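Local coordinates for 450aa long hypothetical fmu protein (Pyrococcus horikoshii, PDB 2YXL) that probably methylates carbon 5 of cytosine in RNA, using S-adenosyl-L-methionine as methyl donor, as in other members of the RsmB/NOP family, at residues P84-R87 / A88-V92; P415-P419 / Y420-F424; E324-G327 / E328-D332; L194-N197 / V198-I202; K399-R402 / W403-V407. All coordinates share one frame; numbering follows the deposited sequence.

In the fold
The five contacts are local and follow the chain in the order 1, 4, 3, 5, 2. Contact 1 lies within helix 84-99 of the helical N-terminal part, and its centre is about 42 to 49 Å from those of the others. Contact 4 starts helix 198-207 in the ferredoxin-like region. Contacts 3, 5 and 2 belong to the methyltransferase region, which holds the bound sinefungin. Contacts 2 and 3 both reach its mixed sheet, and the helix of contact 5 packs on that sheet. Contacts 2 and 5 touch, with centres about 18 Å apart; the centres of contacts 3 and 5 are about 22 Å apart. The set thus samples all three parts of the protein.

Contact 1: P84-R87 / A88-V92; sequences PWLR and AALRV
Arg87 and Arg91 lie side by side, one turn apart on helix 84-99, and point the same way. Arg87 leaves the helix with CG anti to the backbone N (chi1 175°), and chi2 is also near anti. Together they carry CD over the centre of the Arg91 guanidinium, 3.7 Å from Arg91 CZ. A bend at chi3 (58°) then turns Arg87 NE and its guanidinium off a straight course. Arg91 is extended from CG to NE, and its CG rests 3.3 Å from Arg87 O. The two guanidinium planes stand 71° apart, so the groups do not stack; Arg91 NH1 comes to the edge of the Arg87 group, 4.1 Å from Arg87 NE. On another side of the helix Leu86 CG meets Leu90 CD1 at 4.1 Å. Regular helical bonds run beneath, such as Arg91 N to Arg87 O at 3.0 Å. Glu26 forms salt bridges with both arginines, and Asp68 takes Arg91 NH2. An alanine at Arg91 would remove the guanidinium under Arg87 CD and probably leave Asp68 without this mate and Glu26 with one arginine fewer. The positive charges can sit close because Glu26, shared by both, and Asp68 on Arg91 probably offset them, tying helix 84-99 to helix 47-75.

Contact 2: P415-P419 / Y420-F424; sequences PLKSP and YDPGF
Pro419 lies against one face of the Tyr420 ring, its immediate neighbour. Pro419 CG sits 4.0 Å from the ring centroid and 17° off the ring normal, a CH-pi contact offset toward the rim. Pro419 CD comes to 3.6 Å from Tyr420 CD1. The tyrosine has CG beside its own backbone N (chi1 -56°), which turns the ring back alongside the proline. The peptide bond before Pro419 is cis. Lys417 folds back over the turn through bends along its chain, bringing NZ to 3.7 Å from Tyr420 O. A water links the backbone to the next side chain: it donates to Pro419 O at 2.8 Å and to Asp421 OD1 at 3.0 Å. Further out, Tyr420 OH is hydrogen-bonded to Glu246, and His436 meets the ring edge-to-face. Asp421 forms a salt bridge with Arg435. A leucine in place of Tyr420 would probably leave Glu246 without its hydroxyl partner and Pro419 without a flat face to rest on. The turn leads from strand 412-413 into strand 421-422, which pairs with strand 429-431. Its Pro419 and Tyr420 touch both Val250 of helix 246-255 and Met429 of strand 429-431.

Contact 3: E324-G327 / E328-D332; sequences EIIG and EEVAD
Between Ile326 and Val330 the backbone makes an open bend through Gly327, whose phi/psi of 131/170° would jam a CB against the preceding carbonyl O, and then an inverse gamma turn centred on Glu329. The bond across that gamma turn, Val330 N to Glu328 O, is weak at 3.0 Å. Across the bend the two branched side chains meet at about a right angle. Ile326 CD1 touches Val330 CG1 at 4.1 Å. The same Val330 CG1 lies 3.8 Å from Ile326 O, so it covers both the side chain and the carbonyl of the isoleucine. Val330 CG1 stands between its own backbone N and carbonyl carbon (chi1 81°), and this sends it into the bend. Ile326 CG1 has the corresponding setting. Glu328 turns the other way, with only CB near Gly327. Ile326 also packs on Val264 of strand 262-265 and on Tyr288 and Phe290 of strand 286-290. Glu329 forms a salt bridge with Lys448. No hydrogen bond joins 324-327 to 328-332. Their contact therefore rests on apolar packing and on the shape of the backbone, with Glu328 and Glu329 turned away, as the loop enters strand 331-337, an inner strand of the Rossmann-like methyltransferase sheet.

Contact 4: L194-N197 / V198-I202; sequences LKAN and VEEVI
Ala196 is the first residue of the loop to meet helix 198-207, and its CB bond points toward the helix. Ala196 CB touches Val201 CG2 at 4.0 Å and lies 3.2 Å from Glu200 OE2. Next comes Asn197, at the N-cap position. Its backbone N donates to Glu200 OE2 at 3.1 Å, with an N-H...O angle of 152°, and the carboxylate oxygen is met nearly along its C-O axis. The Glu200 carboxylate, three residues on, thus accepts from the N-cap N-H, as in one half of a capping box. Glu200 reaches back because its CG is anti to the backbone N (chi1 169°) and the chain runs on extended. Asn197 O then accepts from Val201 N at 3.2 Å and so opens the helical bonding. The Asn197 side chain lies over the start of the helix, crossing that of Glu200 obliquely, with amide and carboxylate planes only 10° apart. Its CG is 4.0 Å from Glu200 CB. On the inner side Val198 and Val201 pack on Leu222 of strand 221-225, joining the helix to the antiparallel sheet of the ferredoxin-like region. Lys240 is a long, weak ion partner of Glu200 OE1. A carboxylate in the first turn would probably be favoured by the positive end of the helix dipole, while its bond to Asn197 N ties the last loop residue to the first turn.

Contact 5: K399-R402 / W403-V407; sequences KNIR and WFLNV
Helix 398-407 packs against the methyltransferase sheet, and this contact is one turn of it, from Ile401 to Leu405 on one side and Asn400 to Trp403 on another. Ile401 CG2 meets Leu405 CD1 at 3.7 Å. Ile401 places CG2 beside its carbonyl carbon, facing the next turn. The same Leu405 CD1 is 3.4 Å from Ile401 O. That carbonyl accepts from Leu405 N at 2.9 Å. Trp403 has CG anti to the backbone N (chi1 171°), which sets the indole out beside the helix, between Asn400 O at its edge and Val407 CG1 over one face. Asn400 O lies in the ring plane, 3.8 Å from Trp403 CE3. Asn400 O also accepts from Phe404 N at 3.3 Å. Asn406 N bonds weakly to Arg402 O at 3.2 Å and also weakly to Trp403 O. Asn400 OD1 is held by Arg369 of helix 361-376, which also makes a cation-pi contact with Trp403. Ile401 and Leu405 face strand 441-447, through Phe442, Ala444 and Leu446. Phe404 fits between Leu446, Leu385 of strand 383-389 and Leu372 of helix 361-376.

Contact 1: P84-R87 / A88-V92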
loop_
_atom_site.group_PDB
_atom_site.type_symbol
_atom_site.label_atom_id
_atom_site.label_comp_id
_atom_site.label_asym_id
_atom_site.label_seq_id
_atom_site.Cartn_x
_atom_site.Cartn_y
_atom_site.Cartn_z
ATOM N N PRO A 84 -11.381 -17.794 -10.483
ATOM C CA PRO A 84 -10.411 -16.692 -10.362
ATOM C C PRO A 84 -9.645 -16.373 -11.653
ATOM O O PRO A 84 -9.344 -15.200 -11.912
ATOM C CB PRO A 84 -9.428 -17.193 -9.297
ATOM C CG PRO A 84 -10.116 -18.285 -8.598
ATOM C CD PRO A 84 -11.054 -18.908 -9.571
ATOM N N TRP A 85 -9.327 -17.397 -12.444
ATOM C CA TRP A 85 -8.599 -17.190 -13.702
ATOM C C TRP A 85 -9.508 -16.566 -14.749
ATOM O O TRP A 85 -9.081 -15.685 -15.504
ATOM C CB TRP A 85 -7.966 -18.493 -14.213
ATOM C CG TRP A 85 -6.851 -18.955 -13.329
ATOM C CD1 TRP A 85 -6.924 -19.894 -12.340
ATOM C CD2 TRP A 85 -5.504 -18.470 -13.322
ATOM N NE1 TRP A 85 -5.704 -20.034 -11.728
ATOM C CE2 TRP A 85 -4.812 -19.172 -12.309
ATOM C CE3 TRP A 85 -4.811 -17.514 -14.076
ATOM C CZ2 TRP A 85 -3.460 -18.952 -12.032
ATOM C CZ3 TRP A 85 -3.463 -17.294 -13.799
ATOM C CH2 TRP A 85 -2.805 -18.008 -12.783
ATOM N N LEU A 86 -10.762 -17.017 -14.780
ATOM C CA LEU A 86 -11.766 -16.435 -15.661
ATOM C C LEU A 86 -11.998 -14.964 -15.320
ATOM O O LEU A 86 -11.928 -14.108 -16.203
ATOM C CB LEU A 86 -13.076 -17.221 -15.595
ATOM C CG LEU A 86 -14.202 -16.797 -16.542
ATOM C CD1 LEU A 86 -13.771 -16.828 -18.012
ATOM C CD2 LEU A 86 -15.416 -17.686 -16.328
ATOM N N ARG A 87 -12.249 -14.675 -14.041
ATOM C CA ARG A 87 -12.456 -13.301 -13.582
ATOM C C ARG A 87 -11.292 -12.390 -13.978
ATOM O O ARG A 87 -11.512 -11.293 -14.487
ATOM C CB ARG A 87 -12.699 -13.248 -12.066
ATOM C CG ARG A 87 -12.793 -11.825 -11.494
ATOM C CD ARG A 87 -13.329 -11.777 -10.061
ATOM N NE ARG A 87 -12.530 -12.567 -9.124
ATOM C CZ ARG A 87 -12.851 -13.788 -8.697
ATOM N NH1 ARG A 87 -12.054 -14.418 -7.851
ATOM N NH2 ARG A 87 -13.965 -14.380 -9.111
ATOM N N ALA A 88 -10.067 -12.855 -13.742
ATOM C CA ALA A 88 -8.863 -12.108 -14.097
ATOM C C ALA A 88 -8.779 -11.864 -15.603
ATOM O O ALA A 88 -8.484 -10.751 -16.037
ATOM C CB ALA A 88 -7.618 -12.830 -13.597
ATOM N N ALA A 89 -9.058 -12.896 -16.398
ATOM C CA ALA A 89 -9.019 -12.764 -17.855
ATOM C C ALA A 89 -10.073 -11.777 -18.353
ATOM O O ALA A 89 -9.786 -10.943 -19.218
ATOM C CB ALA A 89 -9.184 -14.114 -18.528
ATOM N N LEU A 90 -11.280 -11.869 -17.798
ATOM C CA LEU A 90 -12.368 -10.972 -18.171
ATOM C C LEU A 90 -12.029 -9.516 -17.834
ATOM O O LEU A 90 -12.294 -8.616 -18.634
ATOM C CB LEU A 90 -13.684 -11.405 -17.515
ATOM C CG LEU A 90 -14.369 -12.679 -18.031
ATOM C CD1 LEU A 90 -15.576 -13.016 -17.185
ATOM C CD2 LEU A 90 -14.778 -12.547 -19.504
ATOM N N ARG A 91 -11.417 -9.295 -16.672
ATOM C CA ARG A 91 -10.986 -7.957 -16.261
ATOM C C ARG A 91 -9.943 -7.374 -17.220
ATOM O O ARG A 91 -10.028 -6.211 -17.622
ATOM C CB ARG A 91 -10.446 -7.977 -14.829
ATOM C CG ARG A 91 -11.526 -8.062 -13.763
ATOM C CD ARG A 91 -10.954 -8.356 -12.384
ATOM N NE ARG A 91 -11.970 -8.171 -11.346
ATOM C CZ ARG A 91 -11.804 -8.443 -10.053
ATOM N NH1 ARG A 91 -10.654 -8.930 -9.598
ATOM N NH2 ARG A 91 -12.802 -8.229 -9.208
ATOM N N VAL A 92 -8.969 -8.201 -17.585
ATOM C CA VAL A 92 -7.925 -7.826 -18.522
ATOM C C VAL A 92 -8.519 -7.457 -19.889
ATOM O O VAL A 92 -8.169 -6.416 -20.466
ATOM C CB VAL A 92 -6.874 -8.961 -18.651
ATOM C CG1 VAL A 92 -5.977 -8.761 -19.870
ATOM C CG2 VAL A 92 -6.041 -9.059 -17.375
#

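Contact 2: P415-P419 / Y420-F424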
loop_
_atom_site.group_PDB
_atom_site.type_symbol
_atom_site.label_atom_id
_atom_site.label_comp_id
_atom_site.label_asym_id
_atom_site.label_seq_id
_atom_site.Cartn_x
_atom_site.Cartn_y
_atom_site.Cartn_z
ATOM N N PRO A 415 2.149 18.856 20.555
ATOM C CA PRO A 415 1.831 19.526 19.290
ATOM C C PRO A 415 2.815 19.182 18.175
ATOM O O PRO A 415 4.025 19.138 18.407
ATOM C CB PRO A 415 1.923 21.015 19.646
ATOM C CG PRO A 415 1.712 21.068 21.114
ATOM C CD PRO A 415 2.346 19.825 21.648
ATOM N N LEU A 416 2.279 18.932 16.983
ATOM C CA LEU A 416 3.071 18.586 15.805
ATOM C C LEU A 416 2.835 19.586 14.679
ATOM O O LEU A 416 1.691 19.960 14.408
ATOM C CB LEU A 416 2.709 17.174 15.326
ATOM C CG LEU A 416 3.583 15.961 15.679
ATOM C CD1 LEU A 416 4.213 16.042 17.063
ATOM C CD2 LEU A 416 2.776 14.683 15.539
ATOM N N LYS A 417 3.914 20.017 14.026
ATOM C CA LYS A 417 3.802 20.913 12.869
ATOM C C LYS A 417 4.539 20.390 11.631
ATOM O O LYS A 417 3.959 20.322 10.548
ATOM C CB LYS A 417 4.251 22.336 13.220
ATOM C CG LYS A 417 3.367 23.444 12.619
ATOM C CD LYS A 417 3.853 23.960 11.251
ATOM C CE LYS A 417 3.193 23.253 10.059
ATOM N NZ LYS A 417 1.708 23.412 9.984
ATOM N N SER A 418 5.804 20.012 11.790
ATOM C CA SER A 418 6.611 19.564 10.653
ATOM C C SER A 418 6.464 18.076 10.347
ATOM O O SER A 418 6.363 17.266 11.265
ATOM C CB SER A 418 8.080 19.911 10.868
ATOM O OG SER A 418 8.294 21.285 10.623
ATOM N N PRO A 419 6.486 17.708 9.050
ATOM C CA PRO A 419 6.565 18.598 7.896
ATOM C C PRO A 419 5.233 18.804 7.166
ATOM O O PRO A 419 5.188 19.494 6.146
ATOM C CB PRO A 419 7.547 17.858 6.987
ATOM C CG PRO A 419 7.367 16.366 7.352
ATOM C CD PRO A 419 6.543 16.300 8.623
ATOM N N TYR A 420 4.160 18.215 7.683
ATOM C CA TYR A 420 2.880 18.226 6.980
ATOM C C TYR A 420 1.876 19.221 7.565
ATOM O O TYR A 420 2.262 20.266 8.084
ATOM C CB TYR A 420 2.296 16.809 6.890
ATOM C CG TYR A 420 3.222 15.800 6.240
ATOM C CD1 TYR A 420 3.778 14.757 6.985
ATOM C CD2 TYR A 420 3.550 15.889 4.883
ATOM C CE1 TYR A 420 4.631 13.824 6.395
ATOM C CE2 TYR A 420 4.403 14.962 4.284
ATOM C CZ TYR A 420 4.938 13.931 5.047
ATOM O OH TYR A 420 5.781 13.009 4.468
ATOM N N ASP A 421 0.591 18.889 7.470
ATOM C CA ASP A 421 -0.483 19.813 7.823
ATOM C C ASP A 421 -1.194 19.442 9.128
ATOM O O ASP A 421 -1.038 18.323 9.618
ATOM C CB ASP A 421 -1.479 19.904 6.662
ATOM C CG ASP A 421 -0.909 20.637 5.458
ATOM O OD1 ASP A 421 0.253 21.102 5.521
ATOM O OD2 ASP A 421 -1.627 20.752 4.447
ATOM N N PRO A 422 -1.961 20.388 9.707
ATOM C CA PRO A 422 -2.719 20.076 10.917
ATOM C C PRO A 422 -3.843 19.087 10.641
ATOM O O PRO A 422 -4.469 19.143 9.578
ATOM C CB PRO A 422 -3.315 21.431 11.325
ATOM C CG PRO A 422 -2.539 22.455 10.571
ATOM C CD PRO A 422 -2.153 21.792 9.297
ATOM N N GLY A 423 -4.082 18.185 11.590
ATOM C CA GLY A 423 -5.246 17.302 11.550
ATOM C C GLY A 423 -6.485 18.030 12.046
ATOM O O GLY A 423 -6.463 19.246 12.244
ATOM N N PHE A 424 -7.566 17.289 12.262
ATOM C CA PHE A 424 -8.829 17.898 12.691
ATOM C C PHE A 424 -8.904 18.105 14.206
ATOM O O PHE A 424 -9.792 18.798 14.706
ATOM C CB PHE A 424 -10.026 17.116 12.141
ATOM C CG PHE A 424 -10.110 17.136 10.639
ATOM C CD1 PHE A 424 -9.548 16.111 9.882
ATOM C CD2 PHE A 424 -10.727 18.198 9.978
ATOM C CE1 PHE A 424 -9.612 16.131 8.486
ATOM C CE2 PHE A 424 -10.798 18.229 8.584
ATOM C CZ PHE A 424 -10.239 17.192 7.837
HETATM O O HOH W 1 3.188 20.916 4.896
#

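Contact 3: E324-G327 / E328-D332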
loop_
_atom_site.group_PDB
_atom_site.type_symbol
_atom_site.label_atom_id
_atom_site.label_comp_id
_atom_site.label_asym_id
_atom_site.label_seq_id
_atom_site.Cartn_x
_atom_site.Cartn_y
_atom_site.Cartn_z
ATOM N N GLU A 324 2.332 -7.614 30.873
ATOM C CA GLU A 324 2.461 -9.044 31.232
ATOM C C GLU A 324 2.926 -9.982 30.100
ATOM O O GLU A 324 2.506 -11.140 30.016
ATOM C CB GLU A 324 1.252 -9.600 32.032
ATOM C CG GLU A 324 -0.136 -9.012 31.740
ATOM C CD GLU A 324 -0.834 -9.646 30.544
ATOM O OE1 GLU A 324 -0.374 -10.700 30.053
ATOM O OE2 GLU A 324 -1.851 -9.083 30.090
ATOM N N ILE A 325 3.798 -9.455 29.243
ATOM C CA ILE A 325 4.610 -10.253 28.321
ATOM C C ILE A 325 6.035 -9.712 28.396
ATOM O O ILE A 325 6.998 -10.476 28.496
ATOM C CB ILE A 325 4.091 -10.202 26.852
ATOM C CG1 ILE A 325 2.742 -10.929 26.699
ATOM C CG2 ILE A 325 5.138 -10.749 25.867
ATOM C CD1 ILE A 325 2.780 -12.452 26.869
ATOM N N ILE A 326 6.152 -8.386 28.360
ATOM C CA ILE A 326 7.443 -7.703 28.449
ATOM C C ILE A 326 7.522 -6.798 29.681
ATOM O O ILE A 326 8.609 -6.371 30.079
ATOM C CB ILE A 326 7.759 -6.888 27.165
ATOM C CG1 ILE A 326 6.626 -5.904 26.845
ATOM C CG2 ILE A 326 8.027 -7.831 25.988
ATOM C CD1 ILE A 326 7.025 -4.775 25.911
ATOM N N GLY A 327 6.366 -6.513 30.278
ATOM C CA GLY A 327 6.291 -5.690 31.482
ATOM C C GLY A 327 5.256 -4.586 31.389
ATOM O O GLY A 327 4.703 -4.334 30.316
ATOM N N GLU A 328 4.998 -3.929 32.518
ATOM C CA GLU A 328 4.052 -2.817 32.581
ATOM C C GLU A 328 4.688 -1.552 31.994
ATOM O O GLU A 328 4.802 -1.431 30.776
ATOM C CB GLU A 328 3.575 -2.591 34.021
ATOM C CG GLU A 328 2.214 -1.904 34.142
ATOM C CD GLU A 328 1.038 -2.862 33.994
ATOM O OE1 GLU A 328 -0.016 -2.429 33.483
ATOM O OE2 GLU A 328 1.160 -4.043 34.390
ATOM N N GLU A 329 5.111 -0.625 32.852
ATOM C CA GLU A 329 5.728 0.626 32.406
ATOM C C GLU A 329 7.214 0.420 32.106
ATOM O O GLU A 329 8.081 0.830 32.883
ATOM C CB GLU A 329 5.525 1.732 33.448
ATOM C CG GLU A 329 4.071 2.142 33.662
ATOM C CD GLU A 329 3.904 3.215 34.726
ATOM O OE1 GLU A 329 3.058 4.112 34.535
ATOM O OE2 GLU A 329 4.614 3.165 35.755
ATOM N N VAL A 330 7.497 -0.210 30.968
ATOM C CA VAL A 330 8.858 -0.629 30.629
ATOM C C VAL A 330 9.427 0.062 29.377
ATOM O O VAL A 330 10.622 -0.047 29.094
ATOM C CB VAL A 330 8.948 -2.184 30.504
ATOM C CG1 VAL A 330 8.461 -2.665 29.135
ATOM C CG2 VAL A 330 10.364 -2.680 30.792
ATOM N N ALA A 331 8.578 0.779 28.643
ATOM C CA ALA A 331 8.991 1.392 27.379
ATOM C C ALA A 331 9.229 2.896 27.480
ATOM O O ALA A 331 8.344 3.647 27.899
ATOM C CB ALA A 331 7.978 1.085 26.281
ATOM N N ASP A 332 10.433 3.319 27.091
ATOM C CA ASP A 332 10.788 4.736 26.999
ATOM C C ASP A 332 9.910 5.439 25.977
ATOM O O ASP A 332 9.487 6.574 26.184
ATOM C CB ASP A 332 12.260 4.903 26.615
ATOM C CG ASP A 332 13.197 4.689 27.782
ATOM O OD1 ASP A 332 14.133 3.875 27.644
ATOM O OD2 ASP A 332 13.003 5.332 28.836
#

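Contact 4: L194-N197 / V198-I202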
loop_
_atom_site.group_PDB
_atom_site.type_symbol
_atom_site.label_atom_id
_atom_site.label_comp_id
_atom_site.label_asym_id
_atom_site.label_seq_id
_atom_site.Cartn_x
_atom_site.Cartn_y
_atom_site.Cartn_z
ATOM N N LEU A 194 22.633 3.115 8.474
ATOM C CA LEU A 194 23.430 2.190 9.265
ATOM C C LEU A 194 24.411 1.395 8.397
ATOM O O LEU A 194 25.374 0.821 8.909
ATOM C CB LEU A 194 22.491 1.240 10.009
ATOM C CG LEU A 194 22.813 0.820 11.439
ATOM C CD1 LEU A 194 21.516 0.648 12.217
ATOM C CD2 LEU A 194 23.642 -0.458 11.466
ATOM N N LYS A 195 24.171 1.378 7.086
ATOM C CA LYS A 195 24.948 0.545 6.167
ATOM C C LYS A 195 25.397 1.278 4.891
ATOM O O LYS A 195 26.265 0.788 4.166
ATOM C CB LYS A 195 24.151 -0.719 5.820
ATOM C CG LYS A 195 24.997 -1.905 5.368
ATOM C CD LYS A 195 24.204 -3.202 5.416
ATOM C CE LYS A 195 24.426 -3.962 6.715
ATOM N NZ LYS A 195 25.718 -4.702 6.709
ATOM N N ALA A 196 24.811 2.445 4.627
ATOM C CA ALA A 196 25.131 3.238 3.434
ATOM C C ALA A 196 24.789 4.715 3.638
ATOM O O ALA A 196 24.048 5.059 4.559
ATOM C CB ALA A 196 24.384 2.691 2.221
ATOM N N ASN A 197 25.330 5.582 2.783
ATOM C CA ASN A 197 24.910 6.985 2.761
ATOM C C ASN A 197 24.177 7.345 1.467
ATOM O O ASN A 197 24.313 6.651 0.456
ATOM C CB ASN A 197 26.085 7.935 3.030
ATOM C CG ASN A 197 26.886 8.243 1.787
ATOM O OD1 ASN A 197 27.751 7.466 1.382
ATOM N ND2 ASN A 197 26.616 9.393 1.179
ATOM N N VAL A 198 23.415 8.436 1.512
ATOM C CA VAL A 198 22.476 8.806 0.445
ATOM C C VAL A 198 23.118 8.972 -0.940
ATOM O O VAL A 198 22.692 8.326 -1.904
ATOM C CB VAL A 198 21.659 10.070 0.819
ATOM C CG1 VAL A 198 20.629 10.381 -0.257
ATOM C CG2 VAL A 198 20.966 9.876 2.162
ATOM N N GLU A 199 24.136 9.828 -1.033
ATOM C CA GLU A 199 24.781 10.135 -2.314
ATOM C C GLU A 199 25.372 8.895 -2.986
ATOM O O GLU A 199 25.275 8.736 -4.206
ATOM C CB GLU A 199 25.856 11.218 -2.148
ATOM C CG GLU A 199 25.314 12.642 -1.965
ATOM C CD GLU A 199 24.494 13.139 -3.151
ATOM O OE1 GLU A 199 23.430 13.753 -2.917
ATOM O OE2 GLU A 199 24.905 12.918 -4.314
ATOM N N GLU A 200 25.980 8.028 -2.180
ATOM C CA GLU A 200 26.525 6.754 -2.643
ATOM C C GLU A 200 25.435 5.899 -3.295
ATOM O O GLU A 200 25.654 5.307 -4.356
ATOM C CB GLU A 200 27.174 6.014 -1.467
ATOM C CG GLU A 200 27.565 4.562 -1.728
ATOM C CD GLU A 200 27.492 3.700 -0.471
ATOM O OE1 GLU A 200 28.207 2.677 -0.409
ATOM O OE2 GLU A 200 26.718 4.041 0.452
ATOM N N VAL A 201 24.264 5.851 -2.658
ATOM C CA VAL A 201 23.105 5.129 -3.186
ATOM C C VAL A 201 22.581 5.784 -4.468
ATOM O O VAL A 201 22.344 5.096 -5.464
ATOM C CB VAL A 201 21.975 5.002 -2.125
ATOM C CG1 VAL A 201 20.680 4.500 -2.755
ATOM C CG2 VAL A 201 22.406 4.082 -0.990
ATOM N N ILE A 202 22.412 7.107 -4.439
ATOM C CA ILE A 202 21.985 7.872 -5.616
ATOM C C ILE A 202 22.885 7.587 -6.825
ATOM O O ILE A 202 22.391 7.316 -7.922
ATOM C CB ILE A 202 21.924 9.400 -5.324
ATOM C CG1 ILE A 202 20.771 9.714 -4.362
ATOM C CG2 ILE A 202 21.785 10.209 -6.621
ATOM C CD1 ILE A 202 20.688 11.170 -3.934
#

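Contact 5: K399-R402 / W403-V407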
loop_
_atom_site.group_PDB
_atom_site.type_symbol
_atom_site.label_atom_id
_atom_site.label_comp_id
_atom_site.label_asym_id
_atom_site.label_seq_id
_atom_site.Cartn_x
_atom_site.Cartn_y
_atom_site.Cartn_z
ATOM N N LYS A 399 -10.943 10.704 16.100
ATOM C CA LYS A 399 -11.937 10.096 16.985
ATOM C C LYS A 399 -11.274 9.184 18.019
ATOM O O LYS A 399 -11.621 9.229 19.199
ATOM C CB LYS A 399 -12.964 9.318 16.158
ATOM C CG LYS A 399 -14.047 8.607 16.951
ATOM C CD LYS A 399 -14.827 7.683 16.034
ATOM C CE LYS A 399 -16.114 7.195 16.665
ATOM N NZ LYS A 399 -17.004 6.580 15.643
ATOM N N ASN A 400 -10.318 8.372 17.570
ATOM C CA ASN A 400 -9.585 7.460 18.451
ATOM C C ASN A 400 -8.658 8.156 19.449
ATOM O O ASN A 400 -8.347 7.600 20.507
ATOM C CB ASN A 400 -8.796 6.434 17.633
ATOM C CG ASN A 400 -9.642 5.250 17.197
ATOM O OD1 ASN A 400 -10.802 5.109 17.594
ATOM N ND2 ASN A 400 -9.056 4.382 16.384
ATOM N N ILE A 401 -8.217 9.366 19.112
ATOM C CA ILE A 401 -7.349 10.149 19.998
ATOM C C ILE A 401 -8.166 10.922 21.036
ATOM O O ILE A 401 -7.783 10.979 22.205
ATOM C CB ILE A 401 -6.383 11.079 19.200
ATOM C CG1 ILE A 401 -5.473 10.252 18.281
ATOM C CG2 ILE A 401 -5.541 11.958 20.133
ATOM C CD1 ILE A 401 -4.722 9.102 18.969
ATOM N N ARG A 402 -9.289 11.500 20.609
ATOM C CA ARG A 402 -10.216 12.170 21.524
ATOM C C ARG A 402 -10.717 11.214 22.603
ATOM O O ARG A 402 -10.863 11.603 23.762
ATOM C CB ARG A 402 -11.402 12.777 20.771
ATOM C CG ARG A 402 -11.099 14.102 20.094
ATOM C CD ARG A 402 -12.379 14.815 19.686
ATOM N NE ARG A 402 -12.125 15.900 18.739
ATOM C CZ ARG A 402 -12.078 15.751 17.417
ATOM N NH1 ARG A 402 -11.837 16.798 16.639
ATOM N NH2 ARG A 402 -12.268 14.557 16.867
ATOM N N TRP A 403 -10.970 9.966 22.209
ATOM C CA TRP A 403 -11.330 8.904 23.143
ATOM C C TRP A 403 -10.183 8.619 24.110
ATOM O O TRP A 403 -10.401 8.489 25.318
ATOM C CB TRP A 403 -11.720 7.624 22.392
ATOM C CG TRP A 403 -11.894 6.434 23.295
ATOM C CD1 TRP A 403 -13.015 6.094 23.999
ATOM C CD2 TRP A 403 -10.910 5.436 23.601
ATOM N NE1 TRP A 403 -12.792 4.946 24.720
ATOM C CE2 TRP A 403 -11.509 4.520 24.497
ATOM C CE3 TRP A 403 -9.579 5.227 23.207
ATOM C CZ2 TRP A 403 -10.826 3.409 25.004
ATOM C CZ3 TRP A 403 -8.898 4.121 23.714
ATOM C CH2 TRP A 403 -9.525 3.228 24.604
ATOM N N PHE A 404 -8.970 8.529 23.569
ATOM C CA PHE A 404 -7.774 8.232 24.353
ATOM C C PHE A 404 -7.500 9.305 25.407
ATOM O O PHE A 404 -7.127 8.988 26.538
ATOM C CB PHE A 404 -6.561 8.060 23.431
ATOM C CG PHE A 404 -5.334 7.542 24.127
ATOM C CD1 PHE A 404 -4.337 8.415 24.545
ATOM C CD2 PHE A 404 -5.174 6.181 24.363
ATOM C CE1 PHE A 404 -3.200 7.940 25.189
ATOM C CE2 PHE A 404 -4.038 5.697 25.004
ATOM C CZ PHE A 404 -3.050 6.578 25.419
ATOM N N LEU A 405 -7.693 10.568 25.030
ATOM C CA LEU A 405 -7.498 11.698 25.942
ATOM C C LEU A 405 -8.610 11.810 26.985
ATOM O O LEU A 405 -8.449 12.484 28.003
ATOM C CB LEU A 405 -7.362 13.012 25.160
ATOM C CG LEU A 405 -5.959 13.492 24.762
ATOM C CD1 LEU A 405 -5.255 12.522 23.825
ATOM C CD2 LEU A 405 -6.029 14.877 24.133
ATOM N N ASN A 406 -9.734 11.147 26.721
ATOM C CA ASN A 406 -10.856 11.117 27.649
ATOM C C ASN A 406 -10.718 10.043 28.727
ATOM O O ASN A 406 -10.931 10.319 29.909
ATOM C CB ASN A 406 -12.182 10.970 26.895
ATOM C CG ASN A 406 -12.791 12.309 26.516
ATOM O OD1 ASN A 406 -12.963 13.190 27.360
ATOM N ND2 ASN A 406 -13.134 12.462 25.242
ATOM N N VAL A 407 -10.356 8.828 28.316
ATOM C CA VAL A 407 -10.210 7.703 29.248
ATOM C C VAL A 407 -8.843 7.708 29.952
ATOM O O VAL A 407 -8.762 7.488 31.161
ATOM C CB VAL A 407 -10.541 6.327 28.573
ATOM C CG1 VAL A 407 -9.580 6.006 27.429
ATOM C CG2 VAL A 407 -10.574 5.197 29.603
#